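Local coordinates for beta-hexosaminidase Amuc_2018 (Akkermansia muciniphila, PDB 6JEB), which hydrolyses terminal non-reducing N-acetylhexosamine residues from N-glycans, chitobiose and related beta-linked glycosides, as a member of glycosyl hydrolase family 20, at residues A[3-8]-A[441-446]; A[418-423]-A[435-440]; A[238-243]-A[295-300]; A[183-188]-A[247-252]. All blocks are in the same frame, centred on the assembly; numbering follows the deposited sequence.

Interaction 1: A[3-8]-A[441-446]; sequences QYSIIP and LADHRQ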
loop_
_atom_site.group_PDB
_atom_site.type_symbol
_atom_site.label_atom_id
_atom_site.label_comp_id
_atom_site.label_asym_id
_atom_site.label_seq_id
_atom_site.Cartn_x
_atom_site.Cartn_y
_atom_site.Cartn_z
ATOM N N GLN A 3 18.332 25.678 -5.731
ATOM C CA GLN A 3 17.898 24.364 -6.176
ATOM C C GLN A 3 16.384 24.278 -6.066
ATOM O O GLN A 3 15.735 25.122 -5.442
ATOM C CB GLN A 3 18.489 23.259 -5.292
ATOM C CG GLN A 3 20.000 23.169 -5.296
ATOM C CD GLN A 3 20.506 22.096 -4.350
ATOM O OE1 GLN A 3 20.734 20.955 -4.752
ATOM N NE2 GLN A 3 20.674 22.456 -3.083
ATOM N N TYR A 4 15.820 23.236 -6.670
ATOM C CA TYR A 4 14.430 22.871 -6.452
ATOM C C TYR A 4 14.323 21.938 -5.250
ATOM O O TYR A 4 15.297 21.301 -4.833
ATOM C CB TYR A 4 13.867 22.140 -7.671
ATOM C CG TYR A 4 13.879 22.934 -8.958
ATOM C CD1 TYR A 4 13.622 24.304 -8.963
ATOM C CD2 TYR A 4 14.133 22.309 -10.175
ATOM C CE1 TYR A 4 13.620 25.023 -10.143
ATOM C CE2 TYR A 4 14.135 23.021 -11.358
ATOM C CZ TYR A 4 13.879 24.378 -11.338
ATOM O OH TYR A 4 13.889 25.086 -12.521
ATOM N N SER A 5 13.115 21.857 -4.699
ATOM C CA SER A 5 12.837 20.934 -3.609
ATOM C C SER A 5 11.711 19.987 -3.990
ATOM O O SER A 5 10.655 19.972 -3.350
ATOM C CB SER A 5 12.495 21.697 -2.331
ATOM O OG SER A 5 13.645 22.374 -1.866
ATOM N N ILE A 6 11.933 19.190 -5.027
ATOM C CA ILE A 6 10.938 18.259 -5.539
ATOM C C ILE A 6 11.199 16.894 -4.922
ATOM O O ILE A 6 12.320 16.369 -5.006
ATOM C CB ILE A 6 11.012 18.173 -7.073
ATOM C CG1 ILE A 6 10.772 19.545 -7.717
ATOM C CG2 ILE A 6 10.035 17.115 -7.595
ATOM C CD1 ILE A 6 11.382 19.657 -9.103
ATOM N N ILE A 7 10.171 16.319 -4.307
ATOM C CA ILE A 7 10.198 14.942 -3.828
ATOM C C ILE A 7 9.095 14.194 -4.564
ATOM O O ILE A 7 7.929 14.594 -4.498
ATOM C CB ILE A 7 9.989 14.827 -2.307
ATOM C CG1 ILE A 7 11.070 15.608 -1.555
ATOM C CG2 ILE A 7 9.991 13.348 -1.885
ATOM C CD1 ILE A 7 10.769 15.797 -0.063
ATOM N N PRO A 8 9.396 13.089 -5.255
ATOM C CA PRO A 8 10.728 12.472 -5.375
ATOM C C PRO A 8 11.698 13.244 -6.265
ATOM O O PRO A 8 11.286 13.966 -7.179
ATOM C CB PRO A 8 10.433 11.097 -5.985
ATOM C CG PRO A 8 9.055 11.180 -6.528
ATOM C CD PRO A 8 8.328 12.285 -5.874
ATOM N N LEU A 441 12.971 17.934 2.427
ATOM C CA LEU A 441 11.879 17.649 3.350
ATOM C C LEU A 441 11.651 18.803 4.320
ATOM O O LEU A 441 10.508 19.083 4.704
ATOM C CB LEU A 441 12.157 16.358 4.104
ATOM C CG LEU A 441 10.972 15.970 4.981
ATOM C CD1 LEU A 441 9.815 15.426 4.146
ATOM C CD2 LEU A 441 11.411 15.004 6.028
ATOM N N ALA A 442 12.722 19.484 4.727
ATOM C CA ALA A 442 12.558 20.671 5.555
ATOM C C ALA A 442 11.703 21.719 4.851
ATOM O O ALA A 442 10.820 22.327 5.468
ATOM C CB ALA A 442 13.929 21.235 5.928
ATOM N N ASP A 443 11.939 21.934 3.550
ATOM C CA ASP A 443 11.103 22.862 2.793
ATOM C C ASP A 443 9.670 22.358 2.680
ATOM O O ASP A 443 8.729 23.159 2.645
ATOM C CB ASP A 443 11.670 23.072 1.388
ATOM C CG ASP A 443 13.022 23.771 1.388
ATOM O OD1 ASP A 443 13.360 24.460 2.384
ATOM O OD2 ASP A 443 13.744 23.640 0.375
ATOM N N HIS A 444 9.485 21.036 2.616
ATOM C CA HIS A 444 8.149 20.474 2.464
ATOM C C HIS A 444 7.261 20.687 3.683
ATOM O O HIS A 444 6.035 20.591 3.560
ATOM C CB HIS A 444 8.239 18.998 2.092
ATOM C CG HIS A 444 8.393 18.777 0.624
ATOM N ND1 HIS A 444 7.490 18.047 -0.120
ATOM C CD2 HIS A 444 9.317 19.242 -0.250
ATOM C CE1 HIS A 444 7.869 18.050 -1.387
ATOM N NE2 HIS A 444 8.971 18.775 -1.495
ATOM N N ARG A 445 7.828 20.969 4.854
ATOM C CA ARG A 445 6.960 21.276 5.984
ATOM C C ARG A 445 6.025 22.430 5.643
ATOM O O ARG A 445 4.809 22.344 5.857
ATOM C CB ARG A 445 7.764 21.592 7.238
ATOM C CG ARG A 445 6.845 21.756 8.431
ATOM C CD ARG A 445 7.540 22.241 9.676
ATOM N NE ARG A 445 6.569 22.442 10.743
ATOM C CZ ARG A 445 6.717 23.326 11.723
ATOM N NH1 ARG A 445 7.801 24.091 11.765
ATOM N NH2 ARG A 445 5.781 23.450 12.656
ATOM N N GLN A 446 6.572 23.512 5.076
ATOM C CA GLN A 446 5.737 24.651 4.705
ATOM C C GLN A 446 4.818 24.317 3.538
ATOM O O GLN A 446 3.663 24.764 3.503
ATOM C CB GLN A 446 6.605 25.866 4.369
ATOM C CG GLN A 446 7.275 26.511 5.571
ATOM C CD GLN A 446 6.298 26.869 6.674
ATOM O OE1 GLN A 446 5.223 27.412 6.418
ATOM N NE2 GLN A 446 6.668 26.564 7.913
#
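S5 exchanges hydrogen bonds with two consecutive helical residues, D443 and H444, where the N-terminal loop before strand 12-16 of this family 20 hydrolase lies against helix 434-452, near the other end of the chain. The imidazole of H444 donates from NE2 to the carbonyl O of S5 at 2.8 Å, with an N-H...O angle of 151° and the oxygen in the plane of the ring. Its ND1 is bonded to the hydroxyl of Y119, so both nitrogens of this buried ring have partners; a histidine suits the place because one flat group links a backbone carbonyl to a tyrosine. S5 itself is fully engaged. Its hydroxyl OG, turned anti to the carbonyl carbon (chi1 -68°), donates to OD2 of D443 at 2.6 Å, meeting the lone pair that points away from the other carboxylate oxygen, while its backbone N is bonded to the side-chain OE1 of Q71. An alanine at H444 would probably leave the S5 carbonyl and the Y119 hydroxyl without this mate and open a gap beside I7. That isoleucine supplies the apolar part of the contact: its CD1 comes within 4.3 Å of CD1 of L441, and the same methyl sits over the centre of the H444 ring, 3.7 Å from the centroid and 7° off the normal, a CH-pi contact.

Interaction 2: A[418-423]-A[435-440]; sequences ACAIAE and ENFRRK
The side chains of F437 and E423 leave their helices with CG anti to the backbone N (chi1 174° and -178°), which sends each across toward the other helix, where they slide past each other. K440 bends at chi3, and its ammonium meets the E423 carboxylate tip to tip: NZ lies 2.8 Å from OE1, on the syn side, in a buried salt bridge. OE2 of E423 is also bonded to the hydroxyl of Y376 and OE1 to the backbone N of E9, while K440 NZ pairs with the E9 carboxylate and the carbonyl of I6; two carboxylates around one ammonium would probably favour its charged form. A water links E423 OE2, at 2.9 Å, to N436 ND2, at 3.0 Å.

Beside this cluster the F437 ring reaches the other helix with its far end, CZ lying 3.8 Å from A420 CB and 4.0 Å from C419 CB. Small residues suit these positions because they let the ring come close to the backbone, with CZ 3.5 Å from A420 N. E423 OE1 lies at the ring's edge, 3.9 Å from F437 CD1.

The axes of segments 418-423 and 435-440 approach to 11.5 Å, their directions 133° apart. Helix 417-426 lies between helix 434-452 and strand 392-399, which I421 touches at V395 and A397, while helix 372-376 packs on A420 and stacks Y376 on F437.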
loop_
_atom_site.group_PDB
_atom_site.type_symbol
_atom_site.label_atom_id
_atom_site.label_comp_id
_atom_site.label_asym_id
_atom_site.label_seq_id
_atom_site.Cartn_x
_atom_site.Cartn_y
_atom_site.Cartn_z
ATOM N N ALA A 418 6.569 8.307 4.323
ATOM C CA ALA A 418 6.039 8.054 2.984
ATOM C C ALA A 418 6.760 8.881 1.922
ATOM O O ALA A 418 6.854 8.447 0.771
ATOM C CB ALA A 418 4.529 8.318 2.932
ATOM N N CYS A 419 7.267 10.067 2.284
ATOM C CA CYS A 419 8.061 10.863 1.347
ATOM C C CYS A 419 9.340 10.134 0.962
ATOM O O CYS A 419 9.764 10.174 -0.202
ATOM C CB CYS A 419 8.421 12.217 1.968
ATOM S SG CYS A 419 7.013 13.150 2.604
ATOM N N ALA A 420 9.976 9.477 1.936
ATOM C CA ALA A 420 11.188 8.713 1.658
ATOM C C ALA A 420 10.875 7.488 0.813
ATOM O O ALA A 420 11.613 7.172 -0.129
ATOM C CB ALA A 420 11.871 8.314 2.969
ATOM N N ILE A 421 9.780 6.793 1.129
ATOM C CA ILE A 421 9.342 5.671 0.302
ATOM C C ILE A 421 9.084 6.131 -1.128
ATOM O O ILE A 421 9.445 5.440 -2.090
ATOM C CB ILE A 421 8.099 4.999 0.919
ATOM C CG1 ILE A 421 8.422 4.411 2.304
ATOM C CG2 ILE A 421 7.535 3.926 -0.017
ATOM C CD1 ILE A 421 9.402 3.255 2.269
ATOM N N ALA A 422 8.435 7.291 -1.291
ATOM C CA ALA A 422 8.158 7.813 -2.630
ATOM C C ALA A 422 9.444 7.996 -3.422
ATOM O O ALA A 422 9.513 7.649 -4.610
ATOM C CB ALA A 422 7.395 9.139 -2.534
ATOM N N GLU A 423 10.478 8.536 -2.774
ATOM C CA GLU A 423 11.750 8.747 -3.454
ATOM C C GLU A 423 12.462 7.422 -3.726
ATOM O O GLU A 423 13.095 7.256 -4.773
ATOM C CB GLU A 423 12.617 9.731 -2.655
ATOM C CG GLU A 423 13.952 10.052 -3.317
ATOM C CD GLU A 423 14.439 11.476 -3.062
ATOM O OE1 GLU A 423 13.645 12.426 -3.243
ATOM O OE2 GLU A 423 15.621 11.649 -2.686
ATOM N N GLU A 435 21.388 13.647 2.439
ATOM C CA GLU A 435 21.562 15.082 2.639
ATOM C C GLU A 435 20.597 15.883 1.773
ATOM O O GLU A 435 19.946 16.818 2.253
ATOM C CB GLU A 435 23.010 15.486 2.367
ATOM C CG GLU A 435 23.986 14.999 3.427
ATOM C CD GLU A 435 23.616 15.477 4.817
ATOM O OE1 GLU A 435 23.274 16.671 4.962
ATOM O OE2 GLU A 435 23.654 14.659 5.761
ATOM N N ASN A 436 20.484 15.528 0.492
ATOM C CA ASN A 436 19.575 16.265 -0.378
ATOM C C ASN A 436 18.125 16.043 0.028
ATOM O O ASN A 436 17.328 16.989 0.050
ATOM C CB ASN A 436 19.788 15.876 -1.840
ATOM C CG ASN A 436 19.068 16.809 -2.790
ATOM O OD1 ASN A 436 19.288 18.023 -2.760
ATOM N ND2 ASN A 436 18.204 16.253 -3.641
ATOM N N PHE A 437 17.763 14.800 0.342
ATOM C CA PHE A 437 16.390 14.517 0.744
ATOM C C PHE A 437 16.019 15.301 1.996
ATOM O O PHE A 437 14.945 15.910 2.067
ATOM C CB PHE A 437 16.202 13.017 0.974
ATOM C CG PHE A 437 14.849 12.659 1.522
ATOM C CD1 PHE A 437 13.747 12.552 0.677
ATOM C CD2 PHE A 437 14.672 12.455 2.884
ATOM C CE1 PHE A 437 12.490 12.228 1.183
ATOM C CE2 PHE A 437 13.429 12.135 3.399
ATOM C CZ PHE A 437 12.330 12.023 2.549
ATOM N N ARG A 438 16.904 15.287 2.999
ATOM C CA ARG A 438 16.640 15.996 4.249
ATOM C C ARG A 438 16.462 17.492 4.009
ATOM O O ARG A 438 15.587 18.125 4.613
ATOM C CB ARG A 438 17.781 15.732 5.236
ATOM C CG ARG A 438 17.554 16.271 6.631
ATOM C CD ARG A 438 18.831 16.179 7.445
ATOM N NE ARG A 438 19.799 17.191 7.034
ATOM C CZ ARG A 438 21.113 16.995 6.984
ATOM N NH1 ARG A 438 21.624 15.813 7.303
ATOM N NH2 ARG A 438 21.918 17.975 6.597
ATOM N N ARG A 439 17.278 18.071 3.122
ATOM C CA ARG A 439 17.126 19.481 2.775
ATOM C C ARG A 439 15.736 19.753 2.213
ATOM O O ARG A 439 15.040 20.675 2.656
ATOM C CB ARG A 439 18.188 19.872 1.745
ATOM C CG ARG A 439 17.975 21.262 1.143
ATOM C CD ARG A 439 18.904 21.537 -0.041
ATOM N NE ARG A 439 18.615 20.704 -1.209
ATOM C CZ ARG A 439 17.665 20.967 -2.102
ATOM N NH1 ARG A 439 16.884 22.030 -1.955
ATOM N NH2 ARG A 439 17.486 20.156 -3.139
ATOM N N LYS A 440 15.313 18.950 1.237
ATOM C CA LYS A 440 14.016 19.173 0.601
ATOM C C LYS A 440 12.871 18.959 1.581
ATOM O O LYS A 440 11.881 19.699 1.557
ATOM C CB LYS A 440 13.855 18.229 -0.588
ATOM C CG LYS A 440 14.936 18.385 -1.637
ATOM C CD LYS A 440 14.656 17.505 -2.844
ATOM C CE LYS A 440 14.763 16.022 -2.488
ATOM N NZ LYS A 440 14.377 15.135 -3.634
HETATM O O HOH W 1 17.765 13.307 -3.588
#

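Interaction 3: A[238-243]-A[295-300]; sequences SVFNEL and ALLAKN
F240 lies against L297 on the neighbouring helix, and its side chain can be followed outward from the backbone. CB starts 3.9 Å from ND2 of N300. CG, anti to the carbonyl carbon and beside the backbone N (chi1 -62°), is thereby brought within 3.6 Å of the L297 methyl CD2. The ring's CD2 is nearer still, 3.5 Å from that methyl, and on its edge meets L296 CB at 4.1 Å. CE2 of F240 follows at 3.8 Å from L297 CD2; along the other side of the ring CD1 and CE1 face the same methyl at 3.9 and 4.1 Å, and at the tip CZ remains 4.1 Å from it. The methyl therefore sits over the middle of one face, 14° off the normal, a CH-pi contact. A flat ring suits a place where a branched leucine end must lie close.

Next to CB of F240, N300, in the link between helix 282-299 and strand 303-307, bonds through ND2 to OE1 of Q302. Its additional bond to OD1 of N241 is weak and doubtful, since N241 is modelled in two conformations.

L243 and L297 both rest on V252. Such side-by-side packing of successive outer helices over adjacent parallel strands is characteristic of the TIM barrel.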
loop_
_atom_site.group_PDB
_atom_site.type_symbol
_atom_site.label_atom_id
_atom_site.label_comp_id
_atom_site.label_asym_id
_atom_site.label_seq_id
_atom_site.Cartn_x
_atom_site.Cartn_y
_atom_site.Cartn_z
ATOM N N SER A 238 -18.720 -14.630 -5.014
ATOM C CA SER A 238 -19.536 -13.427 -4.861
ATOM C C SER A 238 -18.678 -12.225 -4.505
ATOM O O SER A 238 -18.903 -11.125 -5.022
ATOM C CB SER A 238 -20.597 -13.635 -3.784
ATOM O OG SER A 238 -21.458 -14.701 -4.126
ATOM N N VAL A 239 -17.714 -12.410 -3.596
ATOM C CA VAL A 239 -16.789 -11.332 -3.252
ATOM C C VAL A 239 -16.078 -10.837 -4.503
ATOM O O VAL A 239 -16.022 -9.632 -4.777
ATOM C CB VAL A 239 -15.784 -11.804 -2.187
ATOM C CG1 VAL A 239 -14.701 -10.747 -1.973
ATOM C CG2 VAL A 239 -16.498 -12.121 -0.884
ATOM N N PHE A 240 -15.518 -11.766 -5.280
ATOM C CA PHE A 240 -14.743 -11.375 -6.451
ATOM C C PHE A 240 -15.613 -10.711 -7.512
ATOM O O PHE A 240 -15.131 -9.832 -8.235
ATOM C CB PHE A 240 -14.002 -12.581 -7.033
ATOM C CG PHE A 240 -13.000 -13.207 -6.094
ATOM C CD1 PHE A 240 -12.501 -12.517 -5.001
ATOM C CD2 PHE A 240 -12.563 -14.507 -6.316
ATOM C CE1 PHE A 240 -11.574 -13.111 -4.144
ATOM C CE2 PHE A 240 -11.642 -15.110 -5.470
ATOM C CZ PHE A 240 -11.146 -14.411 -4.379
ATOM N N ASN A 241 -16.879 -11.125 -7.637
ATOM C CA ASN A 241 -17.780 -10.448 -8.566
ATOM C C ASN A 241 -17.991 -8.991 -8.164
ATOM O O ASN A 241 -18.018 -8.100 -9.024
ATOM C CB ASN A 241 -19.110 -11.199 -8.663
ATOM C CG ASN A 241 -18.996 -12.490 -9.456
ATOM O OD1 ASN A 241 -18.085 -12.653 -10.271
ATOM N ND2 ASN A 241 -19.928 -13.410 -9.229
ATOM N N GLU A 242 -18.132 -8.723 -6.861
ATOM C CA GLU A 242 -18.236 -7.336 -6.416
ATOM C C GLU A 242 -16.963 -6.571 -6.734
ATOM O O GLU A 242 -17.016 -5.418 -7.179
ATOM C CB GLU A 242 -18.509 -7.261 -4.913
ATOM C CG GLU A 242 -19.864 -7.765 -4.533
ATOM C CD GLU A 242 -20.958 -7.085 -5.328
ATOM O OE1 GLU A 242 -21.083 -5.844 -5.221
ATOM O OE2 GLU A 242 -21.679 -7.792 -6.061
ATOM N N LEU A 243 -15.805 -7.196 -6.507
ATOM C CA LEU A 243 -14.548 -6.518 -6.801
ATOM C C LEU A 243 -14.419 -6.224 -8.289
ATOM O O LEU A 243 -13.880 -5.181 -8.673
ATOM C CB LEU A 243 -13.371 -7.352 -6.303
ATOM C CG LEU A 243 -13.329 -7.623 -4.793
ATOM C CD1 LEU A 243 -12.063 -8.398 -4.430
ATOM C CD2 LEU A 243 -13.438 -6.327 -3.989
ATOM N N ALA A 295 -8.035 -19.437 -10.075
ATOM C CA ALA A 295 -8.902 -19.839 -11.179
ATOM C C ALA A 295 -10.231 -19.097 -11.130
ATOM O O ALA A 295 -10.764 -18.700 -12.173
ATOM C CB ALA A 295 -9.122 -21.350 -11.163
ATOM N N LEU A 296 -10.779 -18.897 -9.926
ATOM C CA LEU A 296 -11.994 -18.096 -9.791
ATOM C C LEU A 296 -11.758 -16.675 -10.281
ATOM O O LEU A 296 -12.575 -16.116 -11.021
ATOM C CB LEU A 296 -12.448 -18.061 -8.334
ATOM C CG LEU A 296 -13.374 -19.138 -7.792
ATOM C CD1 LEU A 296 -13.792 -18.749 -6.382
ATOM C CD2 LEU A 296 -14.591 -19.314 -8.691
ATOM N N LEU A 297 -10.646 -16.068 -9.857
ATOM C CA LEU A 297 -10.312 -14.724 -10.319
ATOM C C LEU A 297 -10.185 -14.674 -11.838
ATOM O O LEU A 297 -10.656 -13.728 -12.476
ATOM C CB LEU A 297 -9.012 -14.262 -9.668
ATOM C CG LEU A 297 -9.065 -13.992 -8.160
ATOM C CD1 LEU A 297 -7.654 -13.802 -7.590
ATOM C CD2 LEU A 297 -9.934 -12.760 -7.874
ATOM N N ALA A 298 -9.544 -15.684 -12.431
ATOM C CA ALA A 298 -9.316 -15.669 -13.873
ATOM C C ALA A 298 -10.622 -15.653 -14.660
ATOM O O ALA A 298 -10.666 -15.113 -15.770
ATOM C CB ALA A 298 -8.436 -16.852 -14.276
ATOM N N LYS A 299 -11.693 -16.225 -14.104
ATOM C CA LYS A 299 -12.988 -16.181 -14.779
ATOM C C LYS A 299 -13.491 -14.753 -14.957
ATOM O O LYS A 299 -14.300 -14.489 -15.855
ATOM C CB LYS A 299 -14.015 -16.997 -13.997
ATOM C CG LYS A 299 -13.978 -18.487 -14.260
ATOM C CD LYS A 299 -14.887 -19.227 -13.289
ATOM C CE LYS A 299 -16.123 -18.404 -12.930
ATOM N NZ LYS A 299 -17.378 -18.889 -13.575
ATOM N N ASN A 300 -13.047 -13.829 -14.106
ATOM C CA ASN A 300 -13.406 -12.422 -14.204
ATOM C C ASN A 300 -12.304 -11.585 -14.828
ATOM O O ASN A 300 -12.385 -10.352 -14.790
ATOM C CB ASN A 300 -13.723 -11.842 -12.823
ATOM C CG ASN A 300 -14.885 -12.524 -12.145
ATOM O OD1 ASN A 300 -15.811 -13.008 -12.801
ATOM N ND2 ASN A 300 -14.850 -12.559 -10.817
#

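Interaction 4: A[183-188]-A[247-252]; sequences DVIPEI and FPSGIV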
loop_
_atom_site.group_PDB
_atom_site.type_symbol
_atom_site.label_atom_id
_atom_site.label_comp_id
_atom_site.label_asym_id
_atom_site.label_seq_id
_atom_site.Cartn_x
_atom_site.Cartn_y
_atom_site.Cartn_z
ATOM N N ASP A 183 -4.132 3.675 -9.026
ATOM C CA ASP A 183 -4.947 2.470 -9.141
ATOM C C ASP A 183 -5.219 1.922 -7.749
ATOM O O ASP A 183 -4.342 1.951 -6.884
ATOM C CB ASP A 183 -4.214 1.371 -9.920
ATOM C CG ASP A 183 -4.056 1.679 -11.399
ATOM O OD1 ASP A 183 -4.627 2.675 -11.896
ATOM O OD2 ASP A 183 -3.344 0.900 -12.070
ATOM N N VAL A 184 -6.426 1.393 -7.544
ATOM C CA VAL A 184 -6.835 0.895 -6.236
ATOM C C VAL A 184 -6.805 -0.625 -6.238
ATOM O O VAL A 184 -7.368 -1.272 -7.135
ATOM C CB VAL A 184 -8.221 1.426 -5.836
ATOM C CG1 VAL A 184 -8.597 0.917 -4.444
ATOM C CG2 VAL A 184 -8.219 2.944 -5.860
ATOM N N ILE A 185 -6.157 -1.195 -5.227
ATOM C CA ILE A 185 -5.953 -2.638 -5.125
ATOM C C ILE A 185 -6.674 -3.139 -3.879
ATOM O O ILE A 185 -6.201 -2.889 -2.760
ATOM C CB ILE A 185 -4.455 -2.960 -4.986
ATOM C CG1 ILE A 185 -3.610 -2.201 -6.028
ATOM C CG2 ILE A 185 -4.233 -4.471 -5.022
ATOM C CD1 ILE A 185 -3.977 -2.501 -7.464
ATOM N N PRO A 186 -7.789 -3.854 -4.009
ATOM C CA PRO A 186 -8.458 -4.407 -2.819
ATOM C C PRO A 186 -7.761 -5.674 -2.340
ATOM O O PRO A 186 -7.273 -6.477 -3.141
ATOM C CB PRO A 186 -9.862 -4.741 -3.337
ATOM C CG PRO A 186 -9.596 -5.133 -4.810
ATOM C CD PRO A 186 -8.495 -4.182 -5.267
ATOM N N GLU A 187 -7.721 -5.862 -1.017
ATOM C CA GLU A 187 -7.210 -7.098 -0.428
ATOM C C GLU A 187 -8.317 -7.796 0.348
ATOM O O GLU A 187 -8.924 -7.198 1.249
ATOM C CB GLU A 187 -6.006 -6.875 0.493
ATOM C CG GLU A 187 -5.475 -8.181 1.092
ATOM C CD GLU A 187 -4.369 -7.972 2.106
ATOM O OE1 GLU A 187 -3.846 -6.836 2.217
ATOM O OE2 GLU A 187 -4.022 -8.951 2.798
ATOM N N ILE A 188 -8.574 -9.046 -0.013
ATOM C CA ILE A 188 -9.418 -9.956 0.755
ATOM C C ILE A 188 -8.466 -10.995 1.327
ATOM O O ILE A 188 -8.044 -11.921 0.623
ATOM C CB ILE A 188 -10.502 -10.610 -0.112
ATOM C CG1 ILE A 188 -11.238 -9.566 -0.965
ATOM C CG2 ILE A 188 -11.472 -11.418 0.759
ATOM C CD1 ILE A 188 -11.974 -8.496 -0.170
ATOM N N PHE A 247 -13.692 -2.382 -8.742
ATOM C CA PHE A 247 -12.273 -2.053 -8.832
ATOM C C PHE A 247 -11.745 -2.409 -10.209
ATOM O O PHE A 247 -11.398 -3.572 -10.460
ATOM C CB PHE A 247 -11.491 -2.799 -7.745
ATOM C CG PHE A 247 -11.859 -2.381 -6.349
ATOM C CD1 PHE A 247 -11.416 -1.167 -5.832
ATOM C CD2 PHE A 247 -12.663 -3.190 -5.555
ATOM C CE1 PHE A 247 -11.757 -0.769 -4.538
ATOM C CE2 PHE A 247 -13.007 -2.809 -4.256
ATOM C CZ PHE A 247 -12.554 -1.591 -3.749
ATOM N N PRO A 248 -11.632 -1.439 -11.120
ATOM C CA PRO A 248 -11.211 -1.749 -12.495
ATOM C C PRO A 248 -9.749 -2.147 -12.626
ATOM O O PRO A 248 -9.348 -2.546 -13.724
ATOM C CB PRO A 248 -11.496 -0.443 -13.249
ATOM C CG PRO A 248 -11.386 0.611 -12.195
ATOM C CD PRO A 248 -11.958 -0.013 -10.949
ATOM N N SER A 249 -8.944 -2.067 -11.561
ATOM C CA SER A 249 -7.563 -2.529 -11.669
ATOM C C SER A 249 -7.501 -4.007 -12.026
ATOM O O SER A 249 -6.529 -4.461 -12.647
ATOM C CB SER A 249 -6.805 -2.278 -10.363
ATOM O OG SER A 249 -7.334 -3.075 -9.309
ATOM N N GLY A 250 -8.519 -4.774 -11.640
ATOM C CA GLY A 250 -8.515 -6.196 -11.894
ATOM C C GLY A 250 -7.529 -6.989 -11.069
ATOM O O GLY A 250 -7.396 -8.195 -11.284
ATOM N N ILE A 251 -6.821 -6.353 -10.146
ATOM C CA ILE A 251 -5.865 -7.024 -9.278
ATOM C C ILE A 251 -6.521 -7.215 -7.920
ATOM O O ILE A 251 -7.026 -6.250 -7.328
ATOM C CB ILE A 251 -4.587 -6.183 -9.143
ATOM C CG1 ILE A 251 -3.941 -5.971 -10.518
ATOM C CG2 ILE A 251 -3.624 -6.841 -8.176
ATOM C CD1 ILE A 251 -2.712 -5.074 -10.478
ATOM N N VAL A 252 -6.509 -8.446 -7.416
ATOM C CA VAL A 252 -7.078 -8.765 -6.109
ATOM C C VAL A 252 -5.966 -9.351 -5.255
ATOM O O VAL A 252 -5.449 -10.439 -5.550
ATOM C CB VAL A 252 -8.270 -9.726 -6.207
ATOM C CG1 VAL A 252 -8.814 -10.027 -4.816
ATOM C CG2 VAL A 252 -9.362 -9.126 -7.081
HETATM O O HOH W 2 -9.441 -0.591 -8.981
#
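F247, the first residue to leave helical geometry after helix 230-246, lays its ring against P186 and V184. One face takes P186, whose CB, offset toward the rim, is 4.0 Å from the ring centroid in a CH-pi contact; V184 CG1 approaches F247 CE1 at 3.6 Å. An alanine at F247 would probably leave P186 and V184 without the ring they pack on and open a gap toward V174 of helix 167-178.

P248 suits the second position of a type I beta turn through its fixed phi. At S249, OG stands between the backbone N and the carbonyl carbon (chi1 66°) and donates to the carbonyl O of V184 at 2.8 Å. The same V184 O receives a water at 2.9 Å, which accepts from S249 N at 3.0 Å, so hydroxyl and water tie the turn to the strand. G250 closes the turn with a positive phi of 71°, which glycine tolerates readily.

With I251 the strand begins: its CG2 meets I185 CG2 at 4.0 Å, and its carbonyl O lies 3.3 Å from P186 CD, a carbon standing where another residue would have an N-H. P186 O lies 3.8 Å from V252 CA, and its backbone hydrogen bond is to H253.

Strands 183-187 and 251-253 are the two ends of the eight-strand order, and their meeting closes the barrel. L243 of helix 230-246 packs on P186 and V252 from outside, I185 and I251 touch Q305, and E187, whose side chain starts away from this contact, bonds H125, H127 and W307 on strands 123-127 and 303-307.

In the fold
Interaction 1 opens almost at the N terminus, and its partner segment lies more than 430 residues on, so this contact closes a loop around nearly the whole enzyme and ties the N-terminal domain to helix 434-452. Everything else is nested inside it. Interaction 4 opens next, at strand 183-187; interaction 3 opens at 238-243 before 247-252 closes interaction 4, then closes at 295-300, so the two cross. They touch through L243 and V252, joining two outer helices to barrel strands. Interaction 2 follows in series, a short loop between helices 417-426 and 434-452. It shares the latter helix with interaction 1 and touches it, whereas interaction 3 lies across the chain's centre, about 43 Å from interaction 1 between centres.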